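Local coordinates for unknown function protein VPA0580 (Vibrio parahaemolyticus, PDB 2QHQ), which is of unknown function but belongs to the HopJ family of type III effector proteins, and so is possibly a secreted bacterial effector, at residues 15-20 against 67-72; 86-91 against 102-107. All coordinates share one frame; numbering follows the deposited sequence.

Contact 1 (15-20 against 67-72); sequences QQFLDA and FAFGLL
The rings of Phe17 and Phe69 meet obliquely: their centroids lie 5.9 Å apart and their planes are turned 64° against each other. The outer end of the Phe69 ring does the touching, and Phe17 CE2 stands 3.7 Å from Phe69 CZ and equally close to Phe69 CE2. Leu18 brings a second apolar group to the same end of that ring; its methyl CD2 comes within 4.0 Å of Phe69 CZ, also at a slant to the ring plane. Phe69 thus ends against two consecutive residues of helix 14-23, an aromatic ring and one methyl of a branched side chain.

Both phenylalanines hold CG anti to the backbone N (chi1 174° in Phe17 and 175° in Phe69), which sends each ring out from its helix toward the other. The reach of the side chains matters, because the nearest CA atoms, those of Leu18 and Gly70, are 10.3 Å apart. Segments 15-20 and 67-72 meet through side chains, with no hydrogen bond between them, and large apolar rings suit such a span in the interior. On a different side of helix 14-23, Gln15 NE2 donates to Asp19 OD1 at 2.9 Å, one turn further on. The acceptor lies in the amide plane of Gln15, yet the donor reaches the carboxylate from above its plane; the pair joins two polar residues on an exposed side of the helix.

Helix 30-40 adjoins both aromatic residues, with Thr32, Thr33 and Val36 against Phe17 and Ile37 against Phe69. Leu18 also packs on Gln116 of the second subunit, so this helix pair borders the dimer interface. Within the chain, Leu122 of strand 122-123 touches Phe69, while strand 115-117 lies against Phe67, Ala68 and Leu71.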
ATOM      1  N   GLN B  15     -15.573   2.133   3.052  1.00 13.42           N
ATOM      2  CA  GLN B  15     -15.776   1.394   1.799  1.00 13.57           C
ATOM      3  C   GLN B  15     -16.371   2.280   0.700  1.00 13.38           C
ATOM      4  O   GLN B  15     -15.899   2.240  -0.452  1.00 12.68           O
ATOM      5  CB  GLN B  15     -16.640   0.137   2.006  1.00 13.48           C
ATOM      6  CG  GLN B  15     -16.702  -0.767   0.752  1.00 15.92           C
ATOM      7  CD  GLN B  15     -15.332  -1.314   0.375  1.00 19.58           C
ATOM      8  OE1 GLN B  15     -14.649  -1.917   1.206  1.00 21.28           O
ATOM      9  NE2 GLN B  15     -14.918  -1.093  -0.871  1.00 19.60           N
ATOM     10  N   GLN B  16     -17.409   3.054   1.043  1.00 13.23           N
ATOM     11  CA  GLN B  16     -18.056   3.919   0.052  1.00 13.67           C
ATOM     12  C   GLN B  16     -17.066   4.948  -0.480  1.00 13.28           C
ATOM     13  O   GLN B  16     -17.052   5.245  -1.674  1.00 12.17           O
ATOM     14  CB  GLN B  16     -19.277   4.634   0.639  1.00 14.79           C
ATOM     15  CG  GLN B  16     -20.041   5.471  -0.385  1.00 16.49           C
ATOM     16  CD  GLN B  16     -20.582   4.650  -1.542  1.00 20.22           C
ATOM     17  OE1 GLN B  16     -20.928   3.479  -1.384  1.00 22.32           O
ATOM     18  NE2 GLN B  16     -20.653   5.264  -2.723  1.00 24.33           N
ATOM     19  N   PHE B  17     -16.240   5.488   0.409  1.00 12.84           N
ATOM     20  CA  PHE B  17     -15.235   6.453  -0.040  1.00 12.52           C
ATOM     21  C   PHE B  17     -14.310   5.832  -1.094  1.00 12.56           C
ATOM     22  O   PHE B  17     -14.071   6.425  -2.150  1.00 13.17           O
ATOM     23  CB  PHE B  17     -14.401   6.999   1.118  1.00 12.67           C
ATOM     24  CG  PHE B  17     -13.278   7.873   0.661  1.00 11.56           C
ATOM     25  CD1 PHE B  17     -13.504   9.214   0.336  1.00 11.07           C
ATOM     26  CD2 PHE B  17     -12.001   7.349   0.512  1.00 13.63           C
ATOM     27  CE1 PHE B  17     -12.455  10.023  -0.115  1.00 11.50           C
ATOM     28  CE2 PHE B  17     -10.940   8.153   0.067  1.00 12.72           C
ATOM     29  CZ  PHE B  17     -11.169   9.490  -0.239  1.00 12.29           C
ATOM     30  N   LEU B  18     -13.809   4.627  -0.800  1.00 12.38           N
ATOM     31  CA  LEU B  18     -12.877   3.916  -1.694  1.00 11.89           C
ATOM     32  C   LEU B  18     -13.577   3.583  -3.023  1.00 12.04           C
ATOM     33  O   LEU B  18     -12.978   3.695  -4.097  1.00 11.98           O
ATOM     34  CB  LEU B  18     -12.344   2.641  -1.011  1.00 11.76           C
ATOM     35  CG  LEU B  18     -11.419   2.885   0.200  1.00 11.93           C
ATOM     36  CD1 LEU B  18     -11.046   1.579   0.894  1.00 12.60           C
ATOM     37  CD2 LEU B  18     -10.144   3.634  -0.211  1.00 11.88           C
ATOM     38  N   ASP B  19     -14.852   3.197  -2.948  1.00 12.50           N
ATOM     39  CA  ASP B  19     -15.633   2.890  -4.151  1.00 12.55           C
ATOM     40  C   ASP B  19     -15.819   4.139  -5.018  1.00 12.63           C
ATOM     41  O   ASP B  19     -15.694   4.081  -6.258  1.00 12.90           O
ATOM     42  CB  ASP B  19     -16.998   2.293  -3.762  1.00 13.25           C
ATOM     43  CG  ASP B  19     -16.894   0.876  -3.216  1.00 14.59           C
ATOM     44  OD1 ASP B  19     -15.819   0.234  -3.336  1.00 16.56           O
ATOM     45  OD2 ASP B  19     -17.920   0.381  -2.704  1.00 15.58           O
ATOM     46  N   ALA B  20     -16.105   5.260  -4.361  1.00 11.96           N
ATOM     47  CA  ALA B  20     -16.279   6.530  -5.036  1.00 12.38           C
ATOM     48  C   ALA B  20     -14.973   6.974  -5.687  1.00 12.30           C
ATOM     49  O   ALA B  20     -14.955   7.407  -6.837  1.00 13.00           O
ATOM     50  CB  ALA B  20     -16.785   7.578  -4.064  1.00 12.29           C
ATOM     51  N   PHE B  67      -0.473   9.563   2.194  1.00 11.45           N
ATOM     52  CA  PHE B  67       0.357   8.444   1.740  1.00 10.92           C
ATOM     53  C   PHE B  67       0.218   7.204   2.620  1.00 10.82           C
ATOM     54  O   PHE B  67       0.222   6.081   2.100  1.00 10.04           O
ATOM     55  CB  PHE B  67       1.817   8.853   1.564  1.00 10.91           C
ATOM     56  CG  PHE B  67       2.004   9.864   0.499  1.00 10.60           C
ATOM     57  CD1 PHE B  67       1.687   9.541  -0.820  1.00 12.56           C
ATOM     58  CD2 PHE B  67       2.490  11.138   0.793  1.00 11.37           C
ATOM     59  CE1 PHE B  67       1.833  10.475  -1.840  1.00 12.56           C
ATOM     60  CE2 PHE B  67       2.640  12.104  -0.243  1.00 10.96           C
ATOM     61  CZ  PHE B  67       2.307  11.767  -1.539  1.00 11.71           C
ATOM     62  N   ALA B  68       0.094   7.395   3.938  1.00  9.89           N
ATOM     63  CA  ALA B  68      -0.107   6.238   4.814  1.00  9.70           C
ATOM     64  C   ALA B  68      -1.442   5.534   4.476  1.00 10.72           C
ATOM     65  O   ALA B  68      -1.518   4.302   4.432  1.00 11.16           O
ATOM     66  CB  ALA B  68      -0.061   6.666   6.271  1.00 10.54           C
ATOM     67  N   PHE B  69      -2.456   6.343   4.195  1.00  9.54           N
ATOM     68  CA  PHE B  69      -3.791   5.874   3.809  1.00 10.35           C
ATOM     69  C   PHE B  69      -3.723   5.132   2.472  1.00 10.55           C
ATOM     70  O   PHE B  69      -4.355   4.076   2.302  1.00 10.62           O
ATOM     71  CB  PHE B  69      -4.734   7.090   3.772  1.00 10.12           C
ATOM     72  CG  PHE B  69      -6.123   6.789   3.275  1.00 10.81           C
ATOM     73  CD1 PHE B  69      -7.073   6.260   4.140  1.00 10.43           C
ATOM     74  CD2 PHE B  69      -6.478   7.054   1.954  1.00 10.75           C
ATOM     75  CE1 PHE B  69      -8.382   5.997   3.694  1.00  9.87           C
ATOM     76  CE2 PHE B  69      -7.797   6.804   1.485  1.00 11.21           C
ATOM     77  CZ  PHE B  69      -8.745   6.282   2.370  1.00 11.03           C
ATOM     78  N   GLY B  70      -2.950   5.682   1.531  1.00 10.90           N
ATOM     79  CA  GLY B  70      -2.772   5.053   0.213  1.00 10.90           C
ATOM     80  C   GLY B  70      -2.094   3.702   0.331  1.00 11.29           C
ATOM     81  O   GLY B  70      -2.426   2.753  -0.410  1.00 10.85           O
ATOM     82  N   LEU B  71      -1.144   3.593   1.270  1.00 10.89           N
ATOM     83  CA  LEU B  71      -0.491   2.313   1.510  1.00 11.24           C
ATOM     84  C   LEU B  71      -1.428   1.288   2.146  1.00 11.23           C
ATOM     85  O   LEU B  71      -1.481   0.146   1.685  1.00 11.56           O
ATOM     86  CB  LEU B  71       0.774   2.462   2.358  1.00 11.11           C
ATOM     87  CG  LEU B  71       1.999   2.978   1.614  1.00 11.49           C
ATOM     88  CD1 LEU B  71       3.111   3.242   2.632  1.00 12.73           C
ATOM     89  CD2 LEU B  71       2.426   1.947   0.531  1.00 11.72           C
ATOM     90  N   LEU B  72      -2.154   1.677   3.194  1.00 10.79           N
ATOM     91  CA  LEU B  72      -3.051   0.723   3.857  1.00 10.51           C
ATOM     92  C   LEU B  72      -4.131   0.210   2.902  1.00 10.60           C
ATOM     93  O   LEU B  72      -4.510  -0.950   2.969  1.00 11.30           O
ATOM     94  CB  LEU B  72      -3.679   1.325   5.114  1.00 10.81           C
ATOM     95  CG  LEU B  72      -2.737   1.573   6.316  1.00 10.50           C
ATOM     96  CD1 LEU B  72      -3.555   2.140   7.485  1.00 12.08           C
ATOM     97  CD2 LEU B  72      -2.071   0.276   6.729  1.00 11.87           C
TER

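Contact 2 (86-91 against 102-107); sequences RFYRED and QNIRNF
Ile104 turns CG1 anti to its carbonyl carbon (chi1 -61°), which leaves CG2 anti to the backbone N, and chi2 of 176° extends CD1 beyond CG1; CD1 goes to Phe87 and CG2 to Tyr88. This is a helix-helix packing between helices 86-92 and 102-110, successive in the chain; the axes of segments 86-91 and 102-107 cross at -77° and approach to 10.4 Å. Ile104 CD1 rests on the base of Phe87, 3.6 Å from Phe87 CB, whereas the Phe87 ring leads away to meet Phe30 edge-to-face. Ile104 CG2 lies 3.8 Å from Tyr88 CD1, approaching the ring obliquely. A beta-branched isoleucine suits this buried place because it offers a methyl to each neighbour, and Leu81 of helix 79-83 touches both Ile104 and Tyr88.

Polar groups gather beside the apolar contact. The extended Arg105 side chain carries its guanidinium to Asp100, in a salt bridge, and to His95 O, in a hydrogen bond, while Asp91 OD2 is hydrogen-bonded to His101 NE2. Helix 86-92 widens into a pi-type turn at 87-91: Arg86 O accepts from both Glu90 N, at 2.8 Å, and Asp91 N, at 3.0 Å.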
ATOM      1  N   ARG B  86      -8.450  19.291  -4.628  1.00 11.32           N
ATOM      2  CA  ARG B  86      -8.060  20.523  -5.324  1.00 12.44           C
ATOM      3  C   ARG B  86      -6.574  20.879  -5.190  1.00 11.35           C
ATOM      4  O   ARG B  86      -6.036  21.561  -6.065  1.00 11.99           O
ATOM      5  CB  ARG B  86      -8.904  21.719  -4.860  1.00 12.42           C
ATOM      6  CG  ARG B  86     -10.352  21.670  -5.269  1.00 14.95           C
ATOM      7  CD  ARG B  86     -11.104  22.882  -4.697  1.00 15.60           C
ATOM      8  NE  ARG B  86     -12.550  22.637  -4.717  1.00 22.27           N
ATOM      9  CZ  ARG B  86     -13.400  23.160  -5.604  1.00 25.12           C
ATOM     10  NH1 ARG B  86     -12.966  23.972  -6.567  1.00 25.42           N
ATOM     11  NH2 ARG B  86     -14.697  22.872  -5.529  1.00 25.33           N
ATOM     12  N   PHE B  87      -5.908  20.426  -4.124  1.00 10.94           N
ATOM     13  CA  PHE B  87      -4.458  20.672  -4.010  1.00 10.83           C
ATOM     14  C   PHE B  87      -3.719  20.077  -5.204  1.00 10.80           C
ATOM     15  O   PHE B  87      -2.760  20.675  -5.714  1.00 10.60           O
ATOM     16  CB  PHE B  87      -3.848  20.095  -2.716  1.00 11.22           C
ATOM     17  CG  PHE B  87      -4.298  20.779  -1.454  1.00 11.18           C
ATOM     18  CD1 PHE B  87      -4.329  22.161  -1.351  1.00 14.71           C
ATOM     19  CD2 PHE B  87      -4.624  20.019  -0.337  1.00 11.92           C
ATOM     20  CE1 PHE B  87      -4.699  22.778  -0.149  1.00 15.33           C
ATOM     21  CE2 PHE B  87      -5.008  20.620   0.861  1.00 13.19           C
ATOM     22  CZ  PHE B  87      -5.054  21.995   0.957  1.00 14.47           C
ATOM     23  N   TYR B  88      -4.164  18.894  -5.633  1.00 10.60           N
ATOM     24  CA  TYR B  88      -3.635  18.254  -6.827  1.00 10.79           C
ATOM     25  C   TYR B  88      -4.276  18.829  -8.081  1.00 10.88           C
ATOM     26  O   TYR B  88      -3.590  19.306  -8.973  1.00 10.88           O
ATOM     27  CB  TYR B  88      -3.882  16.741  -6.761  1.00 10.61           C
ATOM     28  CG  TYR B  88      -3.546  15.988  -8.034  1.00 11.99           C
ATOM     29  CD1 TYR B  88      -2.259  16.003  -8.556  1.00 11.52           C
ATOM     30  CD2 TYR B  88      -4.520  15.226  -8.693  1.00 11.90           C
ATOM     31  CE1 TYR B  88      -1.946  15.281  -9.720  1.00 11.66           C
ATOM     32  CE2 TYR B  88      -4.213  14.515  -9.856  1.00 11.83           C
ATOM     33  CZ  TYR B  88      -2.928  14.556 -10.351  1.00 12.68           C
ATOM     34  OH  TYR B  88      -2.619  13.846 -11.496  1.00 14.29           O
ATOM     35  N   ARG B  89      -5.607  18.804  -8.153  1.00 11.20           N
ATOM     36  CA  ARG B  89      -6.278  19.128  -9.403  1.00 11.79           C
ATOM     37  C   ARG B  89      -6.176  20.601  -9.811  1.00 11.39           C
ATOM     38  O   ARG B  89      -6.203  20.892 -11.015  1.00 11.86           O
ATOM     39  CB  ARG B  89      -7.761  18.733  -9.333  1.00 10.55           C
ATOM     40  CG  ARG B  89      -7.973  17.253  -9.511  1.00 12.67           C
ATOM     41  CD  ARG B  89      -9.444  16.895  -9.527  1.00 16.61           C
ATOM     42  NE  ARG B  89     -10.026  16.841  -8.186  1.00 19.78           N
ATOM     43  CZ  ARG B  89     -10.813  17.777  -7.659  1.00 21.16           C
ATOM     44  NH1 ARG B  89     -11.120  18.880  -8.334  1.00 21.75           N
ATOM     45  NH2 ARG B  89     -11.296  17.607  -6.443  1.00 21.41           N
ATOM     46  N   GLU B  90      -6.090  21.499  -8.832  1.00 11.82           N
ATOM     47  CA  GLU B  90      -6.003  22.952  -9.084  1.00 12.38           C
ATOM     48  C   GLU B  90      -4.614  23.483  -8.809  1.00 12.41           C
ATOM     49  O   GLU B  90      -3.933  23.941  -9.729  1.00 12.30           O
ATOM     50  CB  GLU B  90      -7.002  23.752  -8.226  1.00 13.11           C
ATOM     51  CG  GLU B  90      -8.446  23.540  -8.588  1.00 13.05           C
ATOM     52  CD  GLU B  90      -9.436  24.318  -7.707  1.00 14.66           C
ATOM     53  OE1 GLU B  90      -9.051  25.070  -6.759  1.00 12.26           O
ATOM     54  OE2 GLU B  90     -10.636  24.167  -7.975  1.00 16.32           O
ATOM     55  N   ASP B  91      -4.198  23.431  -7.541  1.00 11.41           N
ATOM     56  CA  ASP B  91      -2.964  24.096  -7.111  1.00 12.00           C
ATOM     57  C   ASP B  91      -1.788  23.570  -7.934  1.00 11.07           C
ATOM     58  O   ASP B  91      -0.958  24.347  -8.451  1.00 11.13           O
ATOM     59  CB  ASP B  91      -2.689  23.857  -5.607  1.00 12.39           C
ATOM     60  CG  ASP B  91      -3.646  24.599  -4.683  1.00 19.66           C
ATOM     61  OD1 ASP B  91      -4.858  24.567  -4.940  1.00 19.22           O
ATOM     62  OD2 ASP B  91      -3.171  25.219  -3.679  1.00 23.58           O
ATOM     63  N   GLN B 102       5.013  20.338  -2.226  1.00 14.61           N
ATOM     64  CA  GLN B 102       6.166  19.594  -2.723  1.00 14.73           C
ATOM     65  C   GLN B 102       5.955  18.086  -2.689  1.00 13.69           C
ATOM     66  O   GLN B 102       6.480  17.362  -3.536  1.00 13.76           O
ATOM     67  CB  GLN B 102       7.445  19.969  -1.954  1.00 15.58           C
ATOM     68  CG  GLN B 102       8.137  21.245  -2.469  1.00 19.75           C
ATOM     69  CD  GLN B 102       8.499  21.180  -3.959  1.00 23.30           C
ATOM     70  OE1 GLN B 102       9.097  20.206  -4.434  1.00 26.84           O
ATOM     71  NE2 GLN B 102       8.142  22.225  -4.698  1.00 23.56           N
ATOM     72  N   ASN B 103       5.204  17.595  -1.708  1.00 12.80           N
ATOM     73  CA  ASN B 103       4.934  16.157  -1.696  1.00 12.48           C
ATOM     74  C   ASN B 103       4.099  15.680  -2.880  1.00 11.90           C
ATOM     75  O   ASN B 103       4.369  14.635  -3.432  1.00 11.76           O
ATOM     76  CB  ASN B 103       4.344  15.716  -0.370  1.00 12.55           C
ATOM     77  CG  ASN B 103       5.398  15.613   0.705  1.00 12.90           C
ATOM     78  OD1 ASN B 103       6.213  14.706   0.681  1.00 13.19           O
ATOM     79  ND2 ASN B 103       5.382  16.550   1.658  1.00 12.66           N
ATOM     80  N   ILE B 104       3.082  16.448  -3.260  1.00 11.87           N
ATOM     81  CA  ILE B 104       2.311  16.107  -4.464  1.00 11.40           C
ATOM     82  C   ILE B 104       3.206  16.148  -5.699  1.00 11.13           C
ATOM     83  O   ILE B 104       3.207  15.213  -6.501  1.00 11.48           O
ATOM     84  CB  ILE B 104       1.101  17.068  -4.682  1.00 10.53           C
ATOM     85  CG1 ILE B 104       0.138  16.985  -3.495  1.00 12.12           C
ATOM     86  CG2 ILE B 104       0.368  16.729  -5.976  1.00 11.78           C
ATOM     87  CD1 ILE B 104      -1.063  18.007  -3.593  1.00 12.12           C
ATOM     88  N   ARG B 105       3.989  17.223  -5.834  1.00 10.74           N
ATOM     89  CA  ARG B 105       4.822  17.407  -7.023  1.00 10.36           C
ATOM     90  C   ARG B 105       5.891  16.322  -7.143  1.00 10.89           C
ATOM     91  O   ARG B 105       6.137  15.851  -8.226  1.00 11.84           O
ATOM     92  CB  ARG B 105       5.435  18.804  -7.055  1.00  9.60           C
ATOM     93  CG  ARG B 105       4.389  19.911  -7.167  1.00 10.20           C
ATOM     94  CD  ARG B 105       5.015  21.306  -7.097  1.00 11.21           C
ATOM     95  NE  ARG B 105       3.948  22.315  -7.140  1.00 11.19           N
ATOM     96  CZ  ARG B 105       3.370  22.770  -8.253  1.00 12.40           C
ATOM     97  NH1 ARG B 105       3.736  22.332  -9.469  1.00 12.05           N
ATOM     98  NH2 ARG B 105       2.407  23.671  -8.148  1.00 11.33           N
ATOM     99  N   ASN B 106       6.457  15.897  -6.019  1.00 11.65           N
ATOM    100  CA  ASN B 106       7.440  14.821  -6.021  1.00 12.06           C
ATOM    101  C   ASN B 106       6.823  13.478  -6.330  1.00 12.35           C
ATOM    102  O   ASN B 106       7.381  12.696  -7.082  1.00 12.39           O
ATOM    103  CB  ASN B 106       8.234  14.764  -4.714  1.00 12.90           C
ATOM    104  CG  ASN B 106       9.470  15.655  -4.751  1.00 15.48           C
ATOM    105  OD1 ASN B 106      10.527  15.266  -5.279  1.00 18.15           O
ATOM    106  ND2 ASN B 106       9.339  16.857  -4.230  1.00 17.07           N
ATOM    107  N   PHE B 107       5.650  13.229  -5.775  1.00 11.34           N
ATOM    108  CA  PHE B 107       5.015  11.927  -5.954  1.00 12.13           C
ATOM    109  C   PHE B 107       4.587  11.750  -7.416  1.00 13.33           C
ATOM    110  O   PHE B 107       4.607  10.642  -7.934  1.00 13.48           O
ATOM    111  CB  PHE B 107       3.833  11.804  -5.001  1.00 12.04           C
ATOM    112  CG  PHE B 107       3.161  10.453  -5.015  1.00 11.23           C
ATOM    113  CD1 PHE B 107       3.736   9.366  -4.353  1.00 11.93           C
ATOM    114  CD2 PHE B 107       1.933  10.281  -5.654  1.00 12.01           C
ATOM    115  CE1 PHE B 107       3.092   8.115  -4.345  1.00 13.35           C
ATOM    116  CE2 PHE B 107       1.285   9.029  -5.652  1.00 11.18           C
ATOM    117  CZ  PHE B 107       1.871   7.951  -4.996  1.00 10.25           C
TER

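Overall arrangement
The two contacts follow one another along the chain, contact 1 being complete before contact 2 begins, and their centres stand about 18 Å apart on opposite sides of the chain's centre. They share no helix, yet their segments touch, through Phe67 on one side and Phe107 and Asn103 on the other. Phe67 also reaches strand 115-117, whose neighbour 48-50 touches Asn103 and Phe107, so the three-stranded antiparallel sheet adjoins both contacts. All four segments belong to the HopJ region of the protein. Contact 1 borders the second subunit; the packing of Phe67 joins that part of the fold to helix 102-110, where contact 2 lies clear of that subunit.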